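Ammonium transporter (Kuenenia stuttgartiensis, PDB 6EU6) probably senses ammonium at the membrane through an ammonium-transporter-family domain and passes the signal to a histidine kinase. Local coordinates at residues S29-F34 with A107-T112; F98-F103 with W142-L147; A129-I134 with H171-W176; I332-V337 with L362-A367. All blocks are in the same frame, centred on the assembly; numbering follows the deposited sequence.

Contact 1 (S29-F34 with A107-T112); sequences SYETGF and AATILT
E31 OE1 is gripped by two donors, T112 OG1 across the contact and the amide ND2 of N47; the distance from T112 OG1 to E31 OE1 is modelled as 2.5 Å, so short that its exact length is doubtful. OE2 accepts a hydrogen bond from a water 2.8 Å away, and the same water donates to the carbonyl O of I110, also at 2.8 Å, so the second oxygen is tied to the partner helix as well. E31 OE2 and the carbonyl O of T109 stand 3.5 Å apart; both are acceptors, and a bound ammonium ion, hydrogen-bonded to each and to T112 OG1, joins them. The crystallisation liquor is its probable source. Glutamate suits the place because its chain, extended beyond CG (chi2 175°), spans the gap between helices and ends in two acceptors. T112 holds OG1 between its backbone N and carbonyl carbon (chi1 65°), from where the hydroxyl meets the carboxylate with the two side chains at about a right angle. T109 turns its own hydroxyl to D50 of helix 40-67. Helix 93-114 is kinked here, T112 N bonding back to T109 O at 3.1 Å. A buried acid among threonine hydroxyls and carbonyl oxygens is the chemistry expected of a cation site, consistent with ammonium binding inside this transporter-family helix bundle.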
loop_
_atom_site.group_PDB
_atom_site.type_symbol
_atom_site.label_atom_id
_atom_site.label_comp_id
_atom_site.label_asym_id
_atom_site.label_seq_id
_atom_site.Cartn_x
_atom_site.Cartn_y
_atom_site.Cartn_z
ATOM N N SER A 29 -3.275 -1.911 -11.676
ATOM C CA SER A 29 -2.122 -2.800 -11.963
ATOM C C SER A 29 -2.552 -4.069 -12.620
ATOM O O SER A 29 -1.853 -4.550 -13.493
ATOM C CB SER A 29 -1.350 -3.194 -10.723
ATOM O OG SER A 29 -1.185 -2.043 -10.016
ATOM N N TYR A 30 -3.590 -4.700 -12.057
ATOM C CA TYR A 30 -4.111 -5.969 -12.574
ATOM C C TYR A 30 -4.467 -5.826 -14.074
ATOM O O TYR A 30 -4.017 -6.626 -14.930
ATOM C CB TYR A 30 -5.337 -6.347 -11.762
ATOM C CG TYR A 30 -5.777 -7.754 -11.949
ATOM C CD1 TYR A 30 -5.167 -8.757 -11.238
ATOM C CD2 TYR A 30 -6.803 -8.091 -12.879
ATOM C CE1 TYR A 30 -5.590 -10.058 -11.318
ATOM C CE2 TYR A 30 -7.244 -9.423 -13.004
ATOM C CZ TYR A 30 -6.619 -10.391 -12.234
ATOM O OH TYR A 30 -6.942 -11.696 -12.325
ATOM N N GLU A 31 -5.296 -4.817 -14.382
ATOM C CA GLU A 31 -5.706 -4.647 -15.728
ATOM C C GLU A 31 -4.525 -4.305 -16.664
ATOM O O GLU A 31 -4.515 -4.801 -17.787
ATOM C CB GLU A 31 -6.827 -3.608 -15.897
ATOM C CG GLU A 31 -8.052 -3.903 -15.027
ATOM C CD GLU A 31 -9.159 -2.801 -15.077
ATOM O OE1 GLU A 31 -9.077 -1.950 -16.080
ATOM O OE2 GLU A 31 -10.089 -2.858 -14.145
ATOM N N THR A 32 -3.593 -3.443 -16.222
ATOM C CA THR A 32 -2.442 -3.095 -17.009
ATOM C C THR A 32 -1.614 -4.390 -17.239
ATOM O O THR A 32 -1.238 -4.714 -18.352
ATOM C CB THR A 32 -1.630 -2.058 -16.325
ATOM O OG1 THR A 32 -2.388 -0.889 -16.098
ATOM C CG2 THR A 32 -0.362 -1.675 -17.173
ATOM N N GLY A 33 -1.400 -5.183 -16.190
ATOM C CA GLY A 33 -0.701 -6.439 -16.339
ATOM C C GLY A 33 -1.283 -7.390 -17.365
ATOM O O GLY A 33 -0.563 -8.052 -18.137
ATOM N N PHE A 34 -2.605 -7.510 -17.343
ATOM C CA PHE A 34 -3.350 -8.373 -18.273
ATOM C C PHE A 34 -3.403 -7.787 -19.718
ATOM O O PHE A 34 -3.795 -8.439 -20.612
ATOM C CB PHE A 34 -4.788 -8.610 -17.779
ATOM C CG PHE A 34 -4.974 -9.874 -17.023
ATOM C CD1 PHE A 34 -4.640 -9.947 -15.670
ATOM C CD2 PHE A 34 -5.515 -10.992 -17.629
ATOM C CE1 PHE A 34 -4.819 -11.107 -14.951
ATOM C CE2 PHE A 34 -5.692 -12.170 -16.907
ATOM C CZ PHE A 34 -5.344 -12.223 -15.559
ATOM N N ALA A 107 -17.450 -0.955 -7.854
ATOM C CA ALA A 107 -18.485 -1.455 -8.785
ATOM C C ALA A 107 -18.258 -0.896 -10.168
ATOM O O ALA A 107 -18.302 -1.594 -11.149
ATOM C CB ALA A 107 -19.860 -1.066 -8.262
ATOM N N ALA A 108 -17.882 0.362 -10.231
ATOM C CA ALA A 108 -17.814 0.983 -11.535
ATOM C C ALA A 108 -16.561 0.649 -12.312
ATOM O O ALA A 108 -16.559 0.654 -13.550
ATOM C CB ALA A 108 -17.892 2.492 -11.312
ATOM N N THR A 109 -15.454 0.394 -11.602
ATOM C CA THR A 109 -14.189 0.229 -12.265
ATOM C C THR A 109 -14.048 -1.153 -12.900
ATOM O O THR A 109 -13.191 -1.345 -13.796
ATOM C CB THR A 109 -12.999 0.551 -11.346
ATOM O OG1 THR A 109 -11.861 0.726 -12.162
ATOM C CG2 THR A 109 -12.687 -0.554 -10.389
ATOM N N ILE A 110 -14.863 -2.108 -12.451
ATOM C CA ILE A 110 -14.929 -3.422 -13.074
ATOM C C ILE A 110 -15.054 -3.307 -14.619
ATOM O O ILE A 110 -14.409 -4.039 -15.396
ATOM C CB ILE A 110 -16.127 -4.229 -12.507
ATOM C CG1 ILE A 110 -15.805 -4.565 -11.047
ATOM C CG2 ILE A 110 -16.356 -5.528 -13.286
ATOM C CD1 ILE A 110 -16.967 -4.954 -10.131
ATOM N N LEU A 111 -15.895 -2.372 -15.065
ATOM C CA LEU A 111 -16.110 -2.129 -16.479
ATOM C C LEU A 111 -14.832 -2.079 -17.270
ATOM O O LEU A 111 -14.760 -2.621 -18.347
ATOM C CB LEU A 111 -16.806 -0.747 -16.620
ATOM C CG LEU A 111 -17.070 -0.254 -18.046
ATOM C CD1 LEU A 111 -17.974 -1.222 -18.834
ATOM C CD2 LEU A 111 -17.713 1.093 -18.003
ATOM N N THR A 112 -13.873 -1.255 -16.840
ATOM C CA THR A 112 -12.753 -0.927 -17.732
ATOM C C THR A 112 -11.994 -2.140 -18.234
ATOM O O THR A 112 -11.570 -2.195 -19.397
ATOM C CB THR A 112 -11.750 0.060 -17.152
ATOM O OG1 THR A 112 -11.109 -0.544 -16.028
ATOM C CG2 THR A 112 -12.442 1.328 -16.749
HETATM O O HOH W 1 -11.924 -4.926 -14.451
#

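Contact 2 (F98-F103 with W142-L147); sequences FFQMVF and WAWGNL
F103 and W144 meet rim to rim: CD2 of the phenylalanine lies 4.0 Å from CH2 of the indole, each atom near the plane of the other ring, and the two side chains run at about a right angle. Neither ring lies over the other; F103 is instead stacked with F223, and F99 CD2 lies 4.2 Å above one face of the F103 ring, toward the rim. Q100 approaches the same indole from its own helix with the amide steeply turned, its plane 79° from that of the ring. Its chain is folded at chi2 (-64°), a bend that carries OE1 to 3.8 Å from W144 CZ3, an oblique approach, while NE2 packs loosely against L147, 4.1 Å from CD2. That same NE2 lies in plane at the edge of the F99 ring and makes a weak hydrogen bond to a MES molecule, probably from the crystallisation liquor. The indole in turn is anchored by a hydrogen bond from NE1 to the carbonyl O of D163. A type I turn follows, closed by L147 N to W144 O at 3.1 Å, and brings the leucine beside the glutamine. Tryptophan suits the place because it offers both a broad apolar rim and a donor. Stacked F103 and F223 with W144 close by are consistent with the phenylalanine gate and the recruitment-site tryptophan of Amt transporters.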
loop_
_atom_site.group_PDB
_atom_site.type_symbol
_atom_site.label_atom_id
_atom_site.label_comp_id
_atom_site.label_asym_id
_atom_site.label_seq_id
_atom_site.Cartn_x
_atom_site.Cartn_y
_atom_site.Cartn_z
ATOM N N PHE A 98 -18.050 7.853 2.977
ATOM C CA PHE A 98 -16.873 7.660 2.178
ATOM C C PHE A 98 -16.657 6.181 1.883
ATOM O O PHE A 98 -16.241 5.827 0.771
ATOM C CB PHE A 98 -15.637 8.264 2.858
ATOM C CG PHE A 98 -14.393 8.165 2.010
ATOM C CD1 PHE A 98 -14.366 8.663 0.701
ATOM C CD2 PHE A 98 -13.293 7.474 2.460
ATOM C CE1 PHE A 98 -13.264 8.497 -0.124
ATOM C CE2 PHE A 98 -12.171 7.319 1.643
ATOM C CZ PHE A 98 -12.152 7.840 0.360
ATOM N N PHE A 99 -16.887 5.358 2.895
ATOM C CA PHE A 99 -16.897 3.903 2.744
ATOM C C PHE A 99 -17.793 3.432 1.605
ATOM O O PHE A 99 -17.361 2.704 0.706
ATOM C CB PHE A 99 -17.244 3.258 4.066
ATOM C CG PHE A 99 -17.057 1.741 4.091
ATOM C CD1 PHE A 99 -15.811 1.177 4.233
ATOM C CD2 PHE A 99 -18.129 0.901 3.972
ATOM C CE1 PHE A 99 -15.648 -0.246 4.278
ATOM C CE2 PHE A 99 -17.979 -0.492 4.037
ATOM C CZ PHE A 99 -16.718 -1.072 4.157
ATOM N N GLN A 100 -18.992 3.972 1.545
ATOM C CA GLN A 100 -19.887 3.557 0.502
ATOM C C GLN A 100 -19.444 4.187 -0.823
ATOM O O GLN A 100 -19.671 3.601 -1.840
ATOM C CB GLN A 100 -21.337 3.948 0.834
ATOM C CG GLN A 100 -21.920 3.276 2.082
ATOM C CD GLN A 100 -22.011 1.753 1.910
ATOM O OE1 GLN A 100 -22.139 1.263 0.820
ATOM N NE2 GLN A 100 -21.880 1.017 3.002
ATOM N N MET A 101 -18.803 5.378 -0.828
ATOM C CA MET A 101 -18.298 5.924 -2.071
ATOM C C MET A 101 -17.250 5.012 -2.708
ATOM O O MET A 101 -17.259 4.786 -3.913
ATOM C CB MET A 101 -17.704 7.343 -1.855
ATOM C CG MET A 101 -17.163 7.992 -3.109
ATOM S SD MET A 101 -16.506 9.655 -2.739
ATOM C CE MET A 101 -18.097 10.446 -2.598
ATOM N N VAL A 102 -16.308 4.526 -1.894
ATOM C CA VAL A 102 -15.287 3.683 -2.481
ATOM C C VAL A 102 -15.880 2.309 -2.920
ATOM O O VAL A 102 -15.374 1.684 -3.841
ATOM C CB VAL A 102 -14.023 3.559 -1.595
ATOM C CG1 VAL A 102 -13.385 4.943 -1.424
ATOM C CG2 VAL A 102 -14.296 2.957 -0.243
ATOM N N PHE A 103 -16.908 1.809 -2.225
ATOM C CA PHE A 103 -17.700 0.680 -2.791
ATOM C C PHE A 103 -18.230 0.968 -4.201
ATOM O O PHE A 103 -18.095 0.168 -5.118
ATOM C CB PHE A 103 -18.825 0.283 -1.804
ATOM C CG PHE A 103 -18.401 -0.697 -0.754
ATOM C CD1 PHE A 103 -17.152 -0.620 -0.177
ATOM C CD2 PHE A 103 -19.276 -1.647 -0.298
ATOM C CE1 PHE A 103 -16.754 -1.519 0.786
ATOM C CE2 PHE A 103 -18.859 -2.593 0.623
ATOM C CZ PHE A 103 -17.614 -2.510 1.188
ATOM N N TRP A 142 -32.344 -1.373 -3.023
ATOM C CA TRP A 142 -33.187 -2.569 -2.882
ATOM C C TRP A 142 -32.626 -3.510 -1.855
ATOM O O TRP A 142 -33.393 -4.120 -1.085
ATOM C CB TRP A 142 -33.378 -3.269 -4.209
ATOM C CG TRP A 142 -33.999 -2.434 -5.253
ATOM C CD1 TRP A 142 -34.599 -1.198 -5.082
ATOM C CD2 TRP A 142 -34.066 -2.716 -6.645
ATOM N NE1 TRP A 142 -35.008 -0.704 -6.311
ATOM C CE2 TRP A 142 -34.703 -1.638 -7.266
ATOM C CE3 TRP A 142 -33.631 -3.772 -7.434
ATOM C CZ2 TRP A 142 -34.896 -1.587 -8.632
ATOM C CZ3 TRP A 142 -33.852 -3.717 -8.755
ATOM C CH2 TRP A 142 -34.457 -2.641 -9.343
ATOM N N ALA A 143 -31.284 -3.644 -1.873
ATOM C CA ALA A 143 -30.548 -4.668 -1.067
ATOM C C ALA A 143 -30.126 -4.158 0.267
ATOM O O ALA A 143 -30.190 -4.851 1.290
ATOM C CB ALA A 143 -29.334 -5.171 -1.865
ATOM N N TRP A 144 -29.793 -2.867 0.309
ATOM C CA TRP A 144 -29.178 -2.293 1.482
ATOM C C TRP A 144 -29.832 -0.980 1.951
ATOM O O TRP A 144 -29.256 -0.298 2.760
ATOM C CB TRP A 144 -27.698 -1.947 1.131
ATOM C CG TRP A 144 -26.743 -3.118 0.996
ATOM C CD1 TRP A 144 -26.968 -4.429 1.297
ATOM C CD2 TRP A 144 -25.404 -3.042 0.526
ATOM N NE1 TRP A 144 -25.830 -5.203 1.025
ATOM C CE2 TRP A 144 -24.853 -4.353 0.582
ATOM C CE3 TRP A 144 -24.602 -1.987 0.090
ATOM C CZ2 TRP A 144 -23.560 -4.625 0.220
ATOM C CZ3 TRP A 144 -23.293 -2.241 -0.259
ATOM C CH2 TRP A 144 -22.786 -3.580 -0.226
ATOM N N GLY A 145 -30.980 -0.576 1.407
ATOM C CA GLY A 145 -31.554 0.687 1.745
ATOM C C GLY A 145 -32.065 0.804 3.183
ATOM O O GLY A 145 -32.437 1.882 3.651
ATOM N N ASN A 146 -31.979 -0.274 3.935
ATOM C CA ASN A 146 -32.253 -0.175 5.370
ATOM C C ASN A 146 -31.102 0.366 6.192
ATOM O O ASN A 146 -31.241 0.499 7.380
ATOM C CB ASN A 146 -32.606 -1.554 5.936
ATOM C CG ASN A 146 -31.446 -2.556 5.846
ATOM O OD1 ASN A 146 -30.799 -2.723 4.849
ATOM N ND2 ASN A 146 -31.259 -3.242 6.859
ATOM N N LEU A 147 -29.928 0.572 5.608
ATOM C CA LEU A 147 -28.697 0.564 6.458
ATOM C C LEU A 147 -28.418 1.916 7.117
ATOM O O LEU A 147 -27.816 1.981 8.156
ATOM C CB LEU A 147 -27.477 0.203 5.594
ATOM C CG LEU A 147 -26.141 -0.276 6.147
ATOM C CD1 LEU A 147 -26.294 -1.607 6.852
ATOM C CD2 LEU A 147 -25.205 -0.418 4.930
#

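Contact 3 (A129-I134 with H171-W176)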
loop_
_atom_site.group_PDB
_atom_site.type_symbol
_atom_site.label_atom_id
_atom_site.label_comp_id
_atom_site.label_asym_id
_atom_site.label_seq_id
_atom_site.Cartn_x
_atom_site.Cartn_y
_atom_site.Cartn_z
ATOM N N ALA A 129 -20.354 6.884 -15.435
ATOM C CA ALA A 129 -21.327 7.803 -14.879
ATOM C C ALA A 129 -22.675 7.127 -14.731
ATOM O O ALA A 129 -23.381 7.307 -13.709
ATOM C CB ALA A 129 -21.449 9.007 -15.825
ATOM N N PHE A 130 -23.029 6.315 -15.738
ATOM C CA PHE A 130 -24.343 5.659 -15.733
ATOM C C PHE A 130 -24.484 4.602 -14.631
ATOM O O PHE A 130 -25.487 4.559 -13.902
ATOM C CB PHE A 130 -24.689 5.140 -17.107
ATOM C CG PHE A 130 -26.099 4.577 -17.217
ATOM C CD1 PHE A 130 -27.221 5.426 -17.340
ATOM C CD2 PHE A 130 -26.329 3.188 -17.264
ATOM C CE1 PHE A 130 -28.503 4.886 -17.445
ATOM C CE2 PHE A 130 -27.629 2.689 -17.362
ATOM C CZ PHE A 130 -28.698 3.540 -17.459
ATOM N N ILE A 131 -23.464 3.765 -14.450
ATOM C CA ILE A 131 -23.540 2.759 -13.424
ATOM C C ILE A 131 -23.607 3.375 -12.047
ATOM O O ILE A 131 -24.381 2.898 -11.200
ATOM C CB ILE A 131 -22.490 1.639 -13.585
ATOM C CG1 ILE A 131 -22.859 0.457 -12.632
ATOM C CG2 ILE A 131 -21.094 2.151 -13.270
ATOM C CD1 ILE A 131 -21.918 -0.709 -12.676
ATOM N N VAL A 132 -22.872 4.479 -11.824
ATOM C CA VAL A 132 -22.802 5.063 -10.533
ATOM C C VAL A 132 -24.059 5.907 -10.144
ATOM O O VAL A 132 -24.400 6.019 -8.950
ATOM C CB VAL A 132 -21.517 5.889 -10.364
ATOM C CG1 VAL A 132 -21.459 6.493 -8.966
ATOM C CG2 VAL A 132 -20.248 4.978 -10.481
ATOM N N ALA A 133 -24.695 6.507 -11.160
ATOM C CA ALA A 133 -25.890 7.373 -11.004
ATOM C C ALA A 133 -27.190 6.587 -10.939
ATOM O O ALA A 133 -28.066 7.013 -10.240
ATOM C CB ALA A 133 -25.964 8.412 -12.153
ATOM N N ILE A 134 -27.260 5.429 -11.596
ATOM C CA ILE A 134 -28.509 4.658 -11.827
ATOM C C ILE A 134 -28.451 3.200 -11.390
ATOM O O ILE A 134 -29.058 2.812 -10.381
ATOM C CB ILE A 134 -28.950 4.791 -13.309
ATOM C CG1 ILE A 134 -29.420 6.253 -13.497
ATOM C CG2 ILE A 134 -30.156 3.898 -13.601
ATOM C CD1 ILE A 134 -29.153 6.759 -14.827
ATOM N N HIS A 171 -20.072 -6.568 -6.890
ATOM C CA HIS A 171 -19.314 -7.305 -7.831
ATOM C C HIS A 171 -20.182 -7.824 -8.970
ATOM O O HIS A 171 -19.882 -7.619 -10.125
ATOM C CB HIS A 171 -18.585 -8.391 -7.032
ATOM C CG HIS A 171 -17.490 -7.799 -6.189
ATOM N ND1 HIS A 171 -16.371 -7.210 -6.730
ATOM C CD2 HIS A 171 -17.353 -7.707 -4.853
ATOM C CE1 HIS A 171 -15.591 -6.780 -5.764
ATOM N NE2 HIS A 171 -16.185 -7.029 -4.616
ATOM N N SER A 172 -21.259 -8.539 -8.672
ATOM C CA SER A 172 -22.138 -9.003 -9.799
ATOM C C SER A 172 -22.735 -7.851 -10.559
ATOM O O SER A 172 -22.742 -7.833 -11.819
ATOM C CB SER A 172 -23.197 -9.993 -9.341
ATOM O OG SER A 172 -22.548 -11.166 -8.893
ATOM N N ILE A 173 -23.186 -6.841 -9.843
ATOM C CA ILE A 173 -23.733 -5.674 -10.530
ATOM C C ILE A 173 -22.742 -5.059 -11.499
ATOM O O ILE A 173 -23.061 -4.792 -12.658
ATOM C CB ILE A 173 -24.193 -4.636 -9.483
ATOM C CG1 ILE A 173 -25.490 -5.146 -8.812
ATOM C CG2 ILE A 173 -24.412 -3.255 -10.121
ATOM C CD1 ILE A 173 -26.777 -4.992 -9.658
ATOM N N GLY A 174 -21.527 -4.778 -11.024
ATOM C CA GLY A 174 -20.498 -4.280 -11.907
ATOM C C GLY A 174 -20.114 -5.249 -13.014
ATOM O O GLY A 174 -19.872 -4.818 -14.141
ATOM N N GLY A 175 -20.093 -6.559 -12.707
ATOM C CA GLY A 175 -19.663 -7.567 -13.659
ATOM C C GLY A 175 -20.696 -7.733 -14.817
ATOM O O GLY A 175 -20.297 -7.892 -15.957
ATOM N N TRP A 176 -21.998 -7.693 -14.512
ATOM C CA TRP A 176 -23.051 -7.800 -15.547
ATOM C C TRP A 176 -23.124 -6.545 -16.430
ATOM O O TRP A 176 -23.346 -6.626 -17.651
ATOM C CB TRP A 176 -24.434 -8.113 -14.909
ATOM C CG TRP A 176 -24.475 -9.371 -14.106
ATOM C CD1 TRP A 176 -25.119 -9.548 -12.916
ATOM C CD2 TRP A 176 -23.814 -10.615 -14.378
ATOM N NE1 TRP A 176 -24.904 -10.798 -12.448
ATOM C CE2 TRP A 176 -24.154 -11.497 -13.328
ATOM C CE3 TRP A 176 -23.051 -11.109 -15.438
ATOM C CZ2 TRP A 176 -23.687 -12.786 -13.263
ATOM C CZ3 TRP A 176 -22.613 -12.411 -15.379
ATOM C CH2 TRP A 176 -22.917 -13.219 -14.295
#
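Where I131 meets I173 and G174 no ring takes part; the flat groups flank the contact. The F130 ring has I134 CB 4.2 Å above one face, displaced toward the rim, and stacks with F378, while the indole of W176 meets F368 edge to face. H171 lies beside H326 with the ring planes about 15° apart, the two joined by a hydrogen bond between their ND1 atoms, and also meets F223 and W220. Across the interface a single methyl does the work. I131 CG1 is anti to the backbone N (chi1 -167°) and the chain continues straight through chi2, so CD1 is driven outward onto the partner helix, 3.9 Å from G174 CA. Glycine presents bare backbone there and lets the tip of the isoleucine settle on the helix. The same CD1 lies 4.4 Å from I173 CG2, an apolar touch at the side. I173 O accepts a hydrogen bond from S371 OG. A wider pi-type turn at 131-134 interrupts the regular winding of the first helix. The contact thus packs helix 121-144 against helix 167-185 at I173 and G174, while H171, on the same helix, belongs with H326 to what is probably the twin-histidine pair characteristic of the Amt pore.

Contact 4 (I332-V337 with L362-A367); sequences IGTLCV and LGVIVA
V364 turns CG1 anti to its backbone N (chi1 161°), which places CG2 beside that N and facing the neighbouring helix; T334, with OG1 beside its own N (chi1 -64°), has CG2 anti to that N, where it meets the valine methyl. The two methyls close to 3.8 Å, T334 CG2 on V364 CG2, and T334 CB follows at 4.2 Å from the same methyl. The two side chains run antiparallel, lying alongside one another. L335 adds a looser touch at the margin, its CD2 4.4 Å from V364 CG2. Threonine serves two purposes here: its methyl packs like a valine's, while its hydroxyl is hydrogen-bonded to the carbonyl O of G330, one turn back, and to T168 OG1, so the buried polar atom is satisfied within the protein. Valine, branched at CB, is a compact group, in keeping with the 7.4 Å between the CA atoms of T334 and V364. The contact packs helix 322-340 against helix 353-385, a joint tied further by a hydrogen bond from Q360 NE2 to T334 O, with A367 and T334 both resting on helix 167-185.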
loop_
_atom_site.group_PDB
_atom_site.type_symbol
_atom_site.label_atom_id
_atom_site.label_comp_id
_atom_site.label_asym_id
_atom_site.label_seq_id
_atom_site.Cartn_x
_atom_site.Cartn_y
_atom_site.Cartn_z
ATOM N N ILE A 332 -21.936 -17.043 -7.083
ATOM C CA ILE A 332 -21.590 -18.161 -6.279
ATOM C C ILE A 332 -21.532 -17.806 -4.791
ATOM O O ILE A 332 -22.089 -18.526 -3.927
ATOM C CB ILE A 332 -20.224 -18.778 -6.708
ATOM C CG1 ILE A 332 -20.267 -19.259 -8.132
ATOM C CG2 ILE A 332 -19.804 -19.836 -5.704
ATOM C CD1 ILE A 332 -18.916 -19.435 -8.792
ATOM N N GLY A 333 -20.852 -16.715 -4.441
ATOM C CA GLY A 333 -20.819 -16.330 -3.047
ATOM C C GLY A 333 -22.211 -16.014 -2.490
ATOM O O GLY A 333 -22.556 -16.308 -1.339
ATOM N N THR A 334 -23.020 -15.323 -3.299
ATOM C CA THR A 334 -24.316 -14.894 -2.844
ATOM C C THR A 334 -25.190 -16.154 -2.562
ATOM O O THR A 334 -25.920 -16.219 -1.515
ATOM C CB THR A 334 -24.902 -13.959 -3.884
ATOM O OG1 THR A 334 -24.061 -12.752 -3.970
ATOM C CG2 THR A 334 -26.402 -13.599 -3.536
ATOM N N LEU A 335 -25.147 -17.146 -3.474
ATOM C CA LEU A 335 -25.872 -18.428 -3.235
ATOM C C LEU A 335 -25.347 -19.183 -2.014
ATOM O O LEU A 335 -26.124 -19.744 -1.235
ATOM C CB LEU A 335 -25.852 -19.318 -4.452
ATOM C CG LEU A 335 -26.534 -18.737 -5.668
ATOM C CD1 LEU A 335 -26.283 -19.698 -6.806
ATOM C CD2 LEU A 335 -28.028 -18.524 -5.429
ATOM N N CYS A 336 -24.048 -19.133 -1.794
ATOM C CA CYS A 336 -23.384 -19.829 -0.647
ATOM C C CYS A 336 -23.770 -19.280 0.699
ATOM O O CYS A 336 -23.699 -20.001 1.688
ATOM C CB CYS A 336 -21.854 -19.768 -0.807
ATOM S SG CYS A 336 -21.154 -20.952 -1.980
ATOM N N VAL A 337 -24.217 -18.026 0.771
ATOM C CA VAL A 337 -24.747 -17.531 1.980
ATOM C C VAL A 337 -25.781 -18.558 2.589
ATOM O O VAL A 337 -25.745 -18.906 3.789
ATOM C CB VAL A 337 -25.511 -16.216 1.725
ATOM C CG1 VAL A 337 -26.502 -15.933 2.882
ATOM C CG2 VAL A 337 -24.552 -15.047 1.519
ATOM N N LEU A 362 -33.221 -15.185 -6.079
ATOM C CA LEU A 362 -34.061 -14.130 -6.598
ATOM C C LEU A 362 -33.239 -12.846 -6.690
ATOM O O LEU A 362 -33.346 -12.101 -7.641
ATOM C CB LEU A 362 -35.299 -13.910 -5.724
ATOM C CG LEU A 362 -36.009 -12.570 -5.929
ATOM C CD1 LEU A 362 -36.565 -12.556 -7.349
ATOM C CD2 LEU A 362 -37.119 -12.387 -4.900
ATOM N N GLY A 363 -32.447 -12.574 -5.672
ATOM C CA GLY A 363 -31.533 -11.402 -5.716
ATOM C C GLY A 363 -30.557 -11.466 -6.871
ATOM O O GLY A 363 -30.306 -10.455 -7.573
ATOM N N VAL A 364 -30.016 -12.643 -7.090
ATOM C CA VAL A 364 -29.090 -12.880 -8.188
ATOM C C VAL A 364 -29.720 -12.572 -9.545
ATOM O O VAL A 364 -29.094 -11.954 -10.412
ATOM C CB VAL A 364 -28.596 -14.332 -8.161
ATOM C CG1 VAL A 364 -28.023 -14.777 -9.478
ATOM C CG2 VAL A 364 -27.560 -14.491 -7.053
ATOM N N ILE A 365 -30.930 -13.071 -9.753
ATOM C CA ILE A 365 -31.655 -12.872 -11.019
ATOM C C ILE A 365 -32.087 -11.461 -11.237
ATOM O O ILE A 365 -32.070 -10.957 -12.365
ATOM C CB ILE A 365 -32.875 -13.850 -11.077
ATOM C CG1 ILE A 365 -32.337 -15.231 -11.363
ATOM C CG2 ILE A 365 -33.864 -13.421 -12.128
ATOM C CD1 ILE A 365 -33.188 -16.341 -10.809
ATOM N N VAL A 366 -32.536 -10.805 -10.190
ATOM C CA VAL A 366 -32.886 -9.397 -10.276
ATOM C C VAL A 366 -31.644 -8.542 -10.602
ATOM O O VAL A 366 -31.718 -7.688 -11.443
ATOM C CB VAL A 366 -33.544 -8.912 -8.994
ATOM C CG1 VAL A 366 -33.686 -7.388 -9.001
ATOM C CG2 VAL A 366 -34.914 -9.597 -8.822
ATOM N N ALA A 367 -30.514 -8.823 -9.957
ATOM C CA ALA A 367 -29.239 -8.086 -10.220
ATOM C C ALA A 367 -28.799 -8.224 -11.672
ATOM O O ALA A 367 -28.489 -7.221 -12.391
ATOM C CB ALA A 367 -28.127 -8.531 -9.248
#

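In the fold
Contacts 1 and 2 draw on the same helix, 93-114, at places 22 Å apart between centres and on opposite sides of the chain's centre. Contact 3 adjoins contact 1, A108 CB packing 3.5 Å from V132 CG2 and I110 CG2 3.7 Å from G174 O. It is also joined to contact 4, where I173 CD1 lies 3.8 Å from A367 CB, and contact 4 meets contact 2 through W142 CZ3 and V366 CG1 at 3.7 Å. F223 links two of them, stacking on F103 and meeting H171 of the probable pore. An ammonium ion sits within contact 1, and MES lies about 3 Å from the L147 side chain of contact 2; the detergent ZDM is distant, about 12 Å from the V364 side chain.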